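Local coordinates for protein neuraminidase (Influenza A virus, PDB 4GDI) that forms a tetrameric, calcium-binding beta-propeller of the sialidase family from a bat influenza virus, in which a diverged putative active site makes sialic acid cleavage uncertain, at residues E156-V161 / I176-N181; V184-Q189 / T228-Y233; P32-D37 / G61-Q66. One frame throughout, in Å; residues are numbered along the deposited sequence.

Contact 1 of 3, residues E156-V161 / I176-N181. With NAG (2-acetamido-2-deoxy-beta-D-glucopyranose), chain O.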
loop_
_atom_site.group_PDB
_atom_site.type_symbol
_atom_site.label_atom_id
_atom_site.label_comp_id
_atom_site.label_asym_id
_atom_site.label_seq_id
_atom_site.Cartn_x
_atom_site.Cartn_y
_atom_site.Cartn_z
ATOM N N GLU A 156 -17.429 -26.304 -2.650
ATOM C CA GLU A 156 -17.481 -26.869 -1.299
ATOM C C GLU A 156 -16.139 -27.437 -0.853
ATOM O O GLU A 156 -16.094 -28.477 -0.243
ATOM C CB GLU A 156 -18.541 -27.983 -1.228
ATOM C CG GLU A 156 -19.974 -27.483 -1.342
ATOM C CD GLU A 156 -20.916 -28.482 -2.019
ATOM O OE1 GLU A 156 -20.484 -29.613 -2.332
ATOM O OE2 GLU A 156 -22.093 -28.124 -2.249
ATOM N N GLY A 157 -15.045 -26.760 -1.170
ATOM C CA GLY A 157 -13.744 -27.192 -0.701
ATOM C C GLY A 157 -12.974 -28.118 -1.630
ATOM O O GLY A 157 -11.784 -28.334 -1.422
ATOM N N SER A 158 -13.642 -28.697 -2.624
ATOM C CA SER A 158 -12.940 -29.451 -3.667
ATOM C C SER A 158 -12.667 -28.549 -4.880
ATOM O O SER A 158 -13.592 -27.936 -5.414
ATOM C CB SER A 158 -13.774 -30.655 -4.125
ATOM O OG SER A 158 -13.966 -31.600 -3.089
ATOM N N CYS A 159 -11.418 -28.487 -5.323
ATOM C CA CYS A 159 -11.054 -27.668 -6.484
ATOM C C CYS A 159 -10.634 -28.537 -7.680
ATOM O O CYS A 159 -9.869 -29.491 -7.535
ATOM C CB CYS A 159 -9.931 -26.699 -6.104
ATOM S SG CYS A 159 -10.396 -25.529 -4.769
ATOM N N PHE A 160 -11.126 -28.195 -8.864
ATOM C CA PHE A 160 -10.885 -29.008 -10.051
ATOM C C PHE A 160 -10.118 -28.212 -11.101
ATOM O O PHE A 160 -10.358 -27.021 -11.281
ATOM C CB PHE A 160 -12.216 -29.471 -10.631
ATOM C CG PHE A 160 -13.058 -30.233 -9.651
ATOM C CD1 PHE A 160 -13.844 -29.564 -8.728
ATOM C CD2 PHE A 160 -13.074 -31.622 -9.667
ATOM C CE1 PHE A 160 -14.632 -30.271 -7.811
ATOM C CE2 PHE A 160 -13.857 -32.336 -8.747
ATOM C CZ PHE A 160 -14.629 -31.651 -7.821
ATOM N N VAL A 161 -9.183 -28.866 -11.779
ATOM C CA VAL A 161 -8.417 -28.209 -12.829
ATOM C C VAL A 161 -8.091 -29.218 -13.916
ATOM O O VAL A 161 -7.918 -30.401 -13.637
ATOM C CB VAL A 161 -7.138 -27.598 -12.275
ATOM C CG1 VAL A 161 -6.222 -28.683 -11.712
ATOM C CG2 VAL A 161 -6.425 -26.790 -13.333
ATOM N N ILE A 176 -8.639 -34.442 -15.615
ATOM C CA ILE A 176 -9.212 -33.648 -14.546
ATOM C C ILE A 176 -8.541 -34.065 -13.252
ATOM O O ILE A 176 -8.491 -35.256 -12.930
ATOM C CB ILE A 176 -10.709 -33.901 -14.360
ATOM C CG1 ILE A 176 -11.465 -33.642 -15.653
ATOM C CG2 ILE A 176 -11.245 -32.999 -13.240
ATOM C CD1 ILE A 176 -12.915 -34.071 -15.591
ATOM N N TYR A 177 -8.025 -33.090 -12.516
ATOM C CA TYR A 177 -7.516 -33.336 -11.182
ATOM C C TYR A 177 -8.478 -32.768 -10.137
ATOM O O TYR A 177 -8.947 -31.637 -10.260
ATOM C CB TYR A 177 -6.138 -32.705 -11.034
ATOM C CG TYR A 177 -5.021 -33.553 -11.583
ATOM C CD1 TYR A 177 -4.718 -33.560 -12.941
ATOM C CD2 TYR A 177 -4.267 -34.345 -10.744
ATOM C CE1 TYR A 177 -3.686 -34.342 -13.437
ATOM C CE2 TYR A 177 -3.245 -35.137 -11.230
ATOM C CZ TYR A 177 -2.956 -35.131 -12.567
ATOM O OH TYR A 177 -1.922 -35.912 -13.022
ATOM N N GLU A 178 -8.793 -33.556 -9.115
ATOM C CA GLU A 178 -9.532 -33.033 -7.980
ATOM C C GLU A 178 -8.580 -32.784 -6.811
ATOM O O GLU A 178 -7.847 -33.686 -6.419
ATOM C CB GLU A 178 -10.624 -33.997 -7.536
ATOM C CG GLU A 178 -11.352 -33.502 -6.308
ATOM C CD GLU A 178 -12.387 -34.493 -5.787
ATOM O OE1 GLU A 178 -12.526 -35.582 -6.375
ATOM O OE2 GLU A 178 -13.057 -34.169 -4.785
ATOM N N LEU A 179 -8.611 -31.567 -6.263
ATOM C CA LEU A 179 -7.758 -31.182 -5.142
ATOM C C LEU A 179 -8.598 -30.824 -3.921
ATOM O O LEU A 179 -9.722 -30.340 -4.050
ATOM C CB LEU A 179 -6.916 -29.957 -5.509
ATOM C CG LEU A 179 -6.277 -29.973 -6.888
ATOM C CD1 LEU A 179 -5.464 -28.695 -7.096
ATOM C CD2 LEU A 179 -5.415 -31.222 -7.046
ATOM N N GLN A 180 -8.048 -31.084 -2.739
ATOM C CA GLN A 180 -8.596 -30.570 -1.486
ATOM C C GLN A 180 -7.414 -30.079 -0.642
ATOM O O GLN A 180 -6.407 -30.774 -0.496
ATOM C CB GLN A 180 -9.426 -31.646 -0.746
ATOM C CG GLN A 180 -10.792 -31.914 -1.364
ATOM C CD GLN A 180 -11.613 -32.964 -0.604
ATOM O OE1 GLN A 180 -11.520 -33.077 0.617
ATOM N NE2 GLN A 180 -12.427 -33.723 -1.330
ATOM N N ASN A 181 -7.506 -28.865 -0.120
ATOM C CA ASN A 181 -6.363 -28.284 0.569
ATOM C C ASN A 181 -5.081 -28.485 -0.226
ATOM O O ASN A 181 -4.029 -28.783 0.343
ATOM C CB ASN A 181 -6.199 -28.924 1.951
ATOM C CG ASN A 181 -7.421 -28.765 2.808
ATOM O OD1 ASN A 181 -8.140 -27.771 2.697
ATOM N ND2 ASN A 181 -7.662 -29.746 3.681
HETATM C C1 NAG O . -8.603 -29.399 4.726
HETATM C C2 NAG O . -9.119 -30.722 5.281
HETATM C C3 NAG O . -10.180 -30.441 6.350
HETATM C C4 NAG O . -9.565 -29.574 7.446
HETATM C C5 NAG O . -8.920 -28.347 6.814
HETATM C C6 NAG O . -8.202 -27.515 7.870
HETATM C C7 NAG O . -8.850 -32.642 3.787
HETATM C C8 NAG O . -9.593 -33.905 3.461
HETATM N N2 NAG O . -9.583 -31.606 4.219
HETATM O O3 NAG O . -10.670 -31.646 6.896
HETATM O O4 NAG O . -10.533 -29.185 8.403
HETATM O O5 NAG O . -7.999 -28.725 5.808
HETATM O O6 NAG O . -8.187 -26.164 7.458
HETATM O O7 NAG O . -7.626 -32.600 3.644
HETATM O O HOH W 1 -9.508 -27.022 -1.224
#
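Phe-160 and Glu-178 form the compact part of this pairing, their side chains running side by side in the same direction from neighbouring antiparallel strands. Ring carbon CE2 of Phe-160 lies 3.7 Å from CG of Glu-178, with the ring and carboxylate planes only 24° apart. Glu-178 keeps this course because CG is anti to its backbone N (chi1 177°) and the chain stays extended beyond it. Its OE1 then forms a salt bridge with Arg-186 on the next strand. Along the strands, a hydrogen-bonded pair stands on either side of this non-hydrogen-bonded one. Cys-159 N donates to Leu-179 O at 2.8 Å, and Cys-159 O accepts from Leu-179 N in return, while Tyr-177 N meets Val-161 O at 2.9 Å, almost straight at 179°. On the sheet face of Cys-159 and Leu-179, CG1 of Val-161 packs on CB of Tyr-177 at 4.1 Å, and the Cys-159 sulfur is tied to Cys-154.

Towards Gly-157 the direct backbone bonding gives way to water. One molecule donates to Gly-157 O at 2.6 Å and accepts from Asn-181 N at 2.9 Å. At the backbone angles of Gly-157 a CB would press on the preceding carbonyl O, which accounts for glycine here. Next to this water, Asn-181 ND2 carries an N-linked sugar, whose methyl C8 comes to 3.5 Å from OE1 of Gln-180. Glu-178 and Gln-180 also belong to a calcium site known for this protein, although no ion is bound at Glu-178 here. Strands 158-165 and 173-180 are the two inner strands, an antiparallel hairpin, of a four-stranded propeller blade.

Contact 2 of 3, residues V184-Q189 / T228-Y233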
loop_
_atom_site.group_PDB
_atom_site.type_symbol
_atom_site.label_atom_id
_atom_site.label_comp_id
_atom_site.label_asym_id
_atom_site.label_seq_id
_atom_site.Cartn_x
_atom_site.Cartn_y
_atom_site.Cartn_z
ATOM N N VAL A 184 -3.793 -33.634 -4.196
ATOM C CA VAL A 184 -4.494 -34.446 -5.178
ATOM C C VAL A 184 -5.267 -35.565 -4.476
ATOM O O VAL A 184 -4.684 -36.382 -3.768
ATOM C CB VAL A 184 -3.514 -35.036 -6.201
ATOM C CG1 VAL A 184 -4.237 -35.966 -7.170
ATOM C CG2 VAL A 184 -2.819 -33.920 -6.951
ATOM N N GLN A 185 -6.583 -35.583 -4.676
ATOM C CA GLN A 185 -7.446 -36.638 -4.146
ATOM C C GLN A 185 -7.591 -37.764 -5.153
ATOM O O GLN A 185 -7.480 -38.938 -4.815
ATOM C CB GLN A 185 -8.825 -36.075 -3.804
ATOM C CG GLN A 185 -8.753 -34.897 -2.850
ATOM C CD GLN A 185 -8.155 -35.287 -1.509
ATOM O OE1 GLN A 185 -8.772 -36.016 -0.739
ATOM N NE2 GLN A 185 -6.952 -34.805 -1.228
ATOM N N ARG A 186 -7.860 -37.394 -6.392
ATOM C CA ARG A 186 -7.915 -38.346 -7.480
ATOM C C ARG A 186 -7.840 -37.596 -8.800
ATOM O O ARG A 186 -7.842 -36.368 -8.831
ATOM C CB ARG A 186 -9.183 -39.193 -7.402
ATOM C CG ARG A 186 -10.432 -38.390 -7.385
ATOM C CD ARG A 186 -11.661 -39.217 -7.044
ATOM N NE ARG A 186 -12.746 -38.318 -6.681
ATOM C CZ ARG A 186 -14.039 -38.617 -6.706
ATOM N NH1 ARG A 186 -14.462 -39.823 -7.072
ATOM N NH2 ARG A 186 -14.916 -37.690 -6.349
ATOM N N TRP A 187 -7.729 -38.344 -9.887
ATOM C CA TRP A 187 -7.762 -37.750 -11.200
ATOM C C TRP A 187 -8.388 -38.726 -12.176
ATOM O O TRP A 187 -8.484 -39.928 -11.914
ATOM C CB TRP A 187 -6.362 -37.318 -11.641
ATOM C CG TRP A 187 -5.336 -38.410 -11.610
ATOM C CD1 TRP A 187 -4.507 -38.726 -10.579
ATOM C CD2 TRP A 187 -5.026 -39.319 -12.668
ATOM N NE1 TRP A 187 -3.702 -39.784 -10.923
ATOM C CE2 TRP A 187 -4.002 -40.164 -12.204
ATOM C CE3 TRP A 187 -5.518 -39.502 -13.962
ATOM C CZ2 TRP A 187 -3.457 -41.172 -12.988
ATOM C CZ3 TRP A 187 -4.978 -40.502 -14.738
ATOM C CH2 TRP A 187 -3.960 -41.327 -14.250
ATOM N N LYS A 188 -8.835 -38.187 -13.298
ATOM C CA LYS A 188 -9.548 -38.954 -14.290
ATOM C C LYS A 188 -8.988 -38.519 -15.644
ATOM O O LYS A 188 -8.966 -37.334 -15.962
ATOM C CB LYS A 188 -11.047 -38.661 -14.151
ATOM C CG LYS A 188 -11.926 -39.048 -15.335
ATOM C CD LYS A 188 -12.122 -40.531 -15.439
ATOM C CE LYS A 188 -13.501 -40.952 -14.950
ATOM N NZ LYS A 188 -13.638 -40.847 -13.471
ATOM N N GLN A 189 -8.470 -39.463 -16.417
ATOM C CA GLN A 189 -7.993 -39.124 -17.749
ATOM C C GLN A 189 -9.196 -39.105 -18.676
ATOM O O GLN A 189 -9.949 -40.060 -18.727
ATOM C CB GLN A 189 -6.938 -40.128 -18.227
ATOM C CG GLN A 189 -6.217 -39.724 -19.503
ATOM C CD GLN A 189 -4.891 -40.456 -19.666
ATOM O OE1 GLN A 189 -3.996 -40.356 -18.815
ATOM N NE2 GLN A 189 -4.762 -41.205 -20.757
ATOM N N THR A 228 -18.934 -33.529 -13.403
ATOM C CA THR A 228 -19.481 -33.431 -12.058
ATOM C C THR A 228 -18.377 -33.450 -11.005
ATOM O O THR A 228 -17.198 -33.726 -11.302
ATOM C CB THR A 228 -20.432 -34.595 -11.747
ATOM O OG1 THR A 228 -19.679 -35.811 -11.598
ATOM C CG2 THR A 228 -21.488 -34.783 -12.855
ATOM N N LYS A 229 -18.768 -33.170 -9.769
ATOM C CA LYS A 229 -17.881 -33.302 -8.624
ATOM C C LYS A 229 -17.317 -34.711 -8.498
ATOM O O LYS A 229 -16.302 -34.907 -7.858
ATOM C CB LYS A 229 -18.631 -32.971 -7.330
ATOM C CG LYS A 229 -18.576 -31.524 -6.919
ATOM C CD LYS A 229 -19.127 -31.356 -5.506
ATOM C CE LYS A 229 -18.016 -31.416 -4.460
ATOM N NZ LYS A 229 -18.555 -31.625 -3.091
ATOM N N GLU A 230 -17.990 -35.697 -9.083
ATOM C CA GLU A 230 -17.538 -37.089 -9.007
ATOM C C GLU A 230 -16.679 -37.503 -10.212
ATOM O O GLU A 230 -16.306 -38.669 -10.347
ATOM C CB GLU A 230 -18.749 -38.012 -8.895
ATOM C CG GLU A 230 -19.624 -37.710 -7.674
ATOM C CD GLU A 230 -18.848 -37.734 -6.345
ATOM O OE1 GLU A 230 -17.833 -38.480 -6.211
ATOM O OE2 GLU A 230 -19.258 -36.982 -5.435
ATOM N N LEU A 231 -16.377 -36.538 -11.078
ATOM C CA LEU A 231 -15.520 -36.734 -12.254
ATOM C C LEU A 231 -16.175 -37.538 -13.358
ATOM O O LEU A 231 -15.499 -38.001 -14.270
ATOM C CB LEU A 231 -14.167 -37.343 -11.892
ATOM C CG LEU A 231 -13.395 -36.512 -10.858
ATOM C CD1 LEU A 231 -11.971 -37.031 -10.669
ATOM C CD2 LEU A 231 -13.372 -35.046 -11.244
ATOM N N ASN A 232 -17.495 -37.679 -13.296
ATOM C CA ASN A 232 -18.237 -38.085 -14.475
ATOM C C ASN A 232 -18.262 -36.951 -15.476
ATOM O O ASN A 232 -18.269 -35.788 -15.087
ATOM C CB ASN A 232 -19.633 -38.519 -14.090
ATOM C CG ASN A 232 -19.626 -39.892 -13.499
ATOM O OD1 ASN A 232 -19.109 -40.814 -14.113
ATOM N ND2 ASN A 232 -20.145 -40.034 -12.292
ATOM N N TYR A 233 -18.249 -37.270 -16.765
ATOM C CA TYR A 233 -18.056 -36.216 -17.754
ATOM C C TYR A 233 -18.605 -36.574 -19.131
ATOM O O TYR A 233 -18.894 -37.738 -19.436
ATOM C CB TYR A 233 -16.562 -35.864 -17.879
ATOM C CG TYR A 233 -15.796 -36.875 -18.704
ATOM C CD1 TYR A 233 -15.244 -37.998 -18.108
ATOM C CD2 TYR A 233 -15.645 -36.717 -20.080
ATOM C CE1 TYR A 233 -14.551 -38.942 -18.851
ATOM C CE2 TYR A 233 -14.953 -37.655 -20.836
ATOM C CZ TYR A 233 -14.411 -38.771 -20.209
ATOM O OH TYR A 233 -13.719 -39.718 -20.921
HETATM O O HOH W 2 -17.172 -40.945 -6.975
HETATM O O HOH W 3 -15.594 -34.487 -5.292
HETATM O O HOH W 4 -16.747 -42.153 -12.785
#
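Arg-186 and Glu-230 join two successive blades of the propeller: the first lies on the outermost strand of one blade, the second in the hairpin loop before the outermost strand of the next. That loop is a type I turn with a G1 bulge, in which Leu-231 takes the left-handed conformation. Thr-228 OG1 stiffens it by accepting from Glu-230 N at 3.0 Å, an ST turn.

From CB, which is directed toward the loop, the arginine chain turns into the position between the backbone N and the carbonyl carbon (chi1 56°). This sets CG 3.9 Å from CD1 of Leu-231, the two side chains sliding past each other in opposite directions. The chain then extends through CD to NE, which forms a salt bridge with Glu-178 inside its own blade. At the tip, NH1 donates to a water that in turn donates to Glu-230 OE1. NH2 makes the direct salt bridge to the same OE1 at 3.0 Å, with a nearly straight N-H...O angle of 173°. The bond lies in the guanidinium plane but arrives from above the carboxylate, 51° out of it. Bonds to acids in both blades, with a water at NH1, should restrict the rotation of the guanidinium.

Two residues on, with its CB again directed toward the loop, Lys-188 also packs on the buried Leu-231, CB to CD1 at 4.0 Å. Its chain then bends over the turn, where NZ makes only a weak hydrogen bond, 3.5 Å long, to Leu-231 O.

Contact 3 of 3, residues P32-D37 / G61-Q66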
loop_
_atom_site.group_PDB
_atom_site.type_symbol
_atom_site.label_atom_id
_atom_site.label_comp_id
_atom_site.label_asym_id
_atom_site.label_seq_id
_atom_site.Cartn_x
_atom_site.Cartn_y
_atom_site.Cartn_z
ATOM N N PRO A 32 0.641 4.349 -27.857
ATOM C CA PRO A 32 1.918 3.714 -28.226
ATOM C C PRO A 32 2.986 3.792 -27.145
ATOM O O PRO A 32 4.016 3.125 -27.255
ATOM C CB PRO A 32 2.353 4.496 -29.469
ATOM C CG PRO A 32 1.738 5.845 -29.298
ATOM C CD PRO A 32 0.394 5.577 -28.636
ATOM N N GLU A 33 2.749 4.581 -26.105
ATOM C CA GLU A 33 3.683 4.633 -24.984
ATOM C C GLU A 33 3.094 4.016 -23.701
ATOM O O GLU A 33 1.884 3.937 -23.530
ATOM C CB GLU A 33 4.130 6.077 -24.740
ATOM C CG GLU A 33 4.989 6.634 -25.866
ATOM C CD GLU A 33 5.504 8.036 -25.591
ATOM O OE1 GLU A 33 4.797 8.812 -24.914
ATOM O OE2 GLU A 33 6.620 8.360 -26.059
ATOM N N LEU A 34 3.968 3.562 -22.816
ATOM C CA LEU A 34 3.552 3.114 -21.498
ATOM C C LEU A 34 4.531 3.613 -20.448
ATOM O O LEU A 34 5.675 3.935 -20.756
ATOM C CB LEU A 34 3.406 1.589 -21.426
ATOM C CG LEU A 34 4.386 0.668 -22.139
ATOM C CD1 LEU A 34 5.826 1.113 -21.958
ATOM C CD2 LEU A 34 4.200 -0.747 -21.617
ATOM N N PRO A 35 4.068 3.713 -19.201
ATOM C CA PRO A 35 4.934 4.213 -18.135
ATOM C C PRO A 35 6.029 3.212 -17.794
ATOM O O PRO A 35 5.903 2.037 -18.132
ATOM C CB PRO A 35 3.970 4.404 -16.956
ATOM C CG PRO A 35 2.822 3.493 -17.241
ATOM C CD PRO A 35 2.699 3.424 -18.733
ATOM N N GLY A 36 7.103 3.681 -17.161
ATOM C CA GLY A 36 8.187 2.802 -16.749
ATOM C C GLY A 36 7.811 1.968 -15.537
ATOM O O GLY A 36 6.884 2.313 -14.806
ATOM N N ASP A 37 8.524 0.865 -15.329
ATOM C CA ASP A 37 8.321 0.018 -14.150
ATOM C C ASP A 37 6.976 -0.693 -14.180
ATOM O O ASP A 37 6.431 -1.080 -13.142
ATOM C CB ASP A 37 8.471 0.834 -12.862
ATOM C CG ASP A 37 9.920 1.203 -12.575
ATOM O OD1 ASP A 37 10.807 0.361 -12.832
ATOM O OD2 ASP A 37 10.174 2.332 -12.103
ATOM N N GLY A 61 8.581 -9.146 -18.729
ATOM C CA GLY A 61 9.460 -7.994 -18.783
ATOM C C GLY A 61 8.998 -6.814 -17.966
ATOM O O GLY A 61 7.869 -6.775 -17.458
ATOM N N LEU A 62 9.892 -5.837 -17.861
ATOM C CA LEU A 62 9.636 -4.612 -17.139
ATOM C C LEU A 62 9.934 -3.450 -18.073
ATOM O O LEU A 62 10.998 -3.401 -18.678
ATOM C CB LEU A 62 10.548 -4.538 -15.912
ATOM C CG LEU A 62 10.117 -3.571 -14.810
ATOM C CD1 LEU A 62 8.874 -4.090 -14.128
ATOM C CD2 LEU A 62 11.241 -3.368 -13.787
ATOM N N SER A 63 9.016 -2.501 -18.174
ATOM C CA SER A 63 9.223 -1.350 -19.050
ATOM C C SER A 63 10.236 -0.350 -18.494
ATOM O O SER A 63 10.292 -0.092 -17.286
ATOM C CB SER A 63 7.904 -0.625 -19.268
ATOM O OG SER A 63 7.418 -0.130 -18.031
ATOM N N ALA A 64 11.013 0.233 -19.398
ATOM C CA ALA A 64 11.930 1.318 -19.066
ATOM C C ALA A 64 12.102 2.235 -20.282
ATOM O O ALA A 64 12.519 1.786 -21.354
ATOM C CB ALA A 64 13.271 0.751 -18.632
ATOM N N ASN A 65 11.749 3.508 -20.124
ATOM C CA ASN A 65 11.821 4.466 -21.229
ATOM C C ASN A 65 11.338 3.868 -22.545
ATOM O O ASN A 65 12.026 3.960 -23.568
ATOM C CB ASN A 65 13.257 4.967 -21.413
ATOM C CG ASN A 65 13.865 5.474 -20.125
ATOM O OD1 ASN A 65 13.426 6.487 -19.578
ATOM N ND2 ASN A 65 14.887 4.776 -19.637
ATOM N N GLN A 66 10.172 3.231 -22.502
ATOM C CA GLN A 66 9.513 2.693 -23.697
ATOM C C GLN A 66 10.102 1.377 -24.217
ATOM O O GLN A 66 9.501 0.722 -25.079
ATOM C CB GLN A 66 9.472 3.733 -24.824
ATOM C CG GLN A 66 8.790 5.033 -24.422
ATOM C CD GLN A 66 7.479 4.787 -23.683
ATOM O OE1 GLN A 66 6.639 3.992 -24.117
ATOM N NE2 GLN A 66 7.312 5.453 -22.549
HETATM O O HOH W 5 8.361 2.993 -20.270
#
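Gln-66 grips the backbone of Leu-34 with both ends of its amide. OE1 accepts from Leu-34 N at 3.0 Å, in the carbonyl plane and on a lone pair, while NE2 donates to Leu-34 O at 2.9 Å, 28° out of the amide plane. A bend at chi2 (-46°) turns CD back toward the loop. The acceptor end is crowded as well, OE1 lying 3.3 Å from CB of Glu-33. One water donates to Leu-34 O and accepts from Gln-66 N. CD1 of Leu-34 packs against CB of Ser-63 at 3.8 Å. Farther along, Ser-63 OG donates to Pro-35 O at 2.6 Å, and Ser-63 O accepts from Asp-37 N at 2.8 Å.

These bonds fasten the loop that leads into strand 39-42 of a propeller blade to the end of strand 53-64 and the turn that follows it. In the next shell, Ser-63 OG also accepts from Leu-38 N, one residue past Asp-37. Farther out lies the tetramer: Glu-33 OE1 is hydrogen-bonded to Asn-70 N of the third subunit, and Asp-37 packs on Pro-35 of the second.

Contacts 1 and 2 share one blade and touch directly, their centres about 9 Å apart. Contact 1 is buried and relies mainly on backbone hydrogen bonds between adjacent strands, whereas contact 2 sits at the surface and uses charge, water and one buried leucine to reach across to the following blade. Strands 173-180 and 183-189 are neighbours in that sheet, and Ile-176 of contact 1 packs on Leu-231 of contact 2. Contact 3 stands apart, its centre about 44 Å from that of contact 2 and on the opposite side of the chain's centre. Partly buried and bordered by two other subunits, it joins side-chain amide and hydroxyl to loop backbone, with one backbone-backbone bond besides.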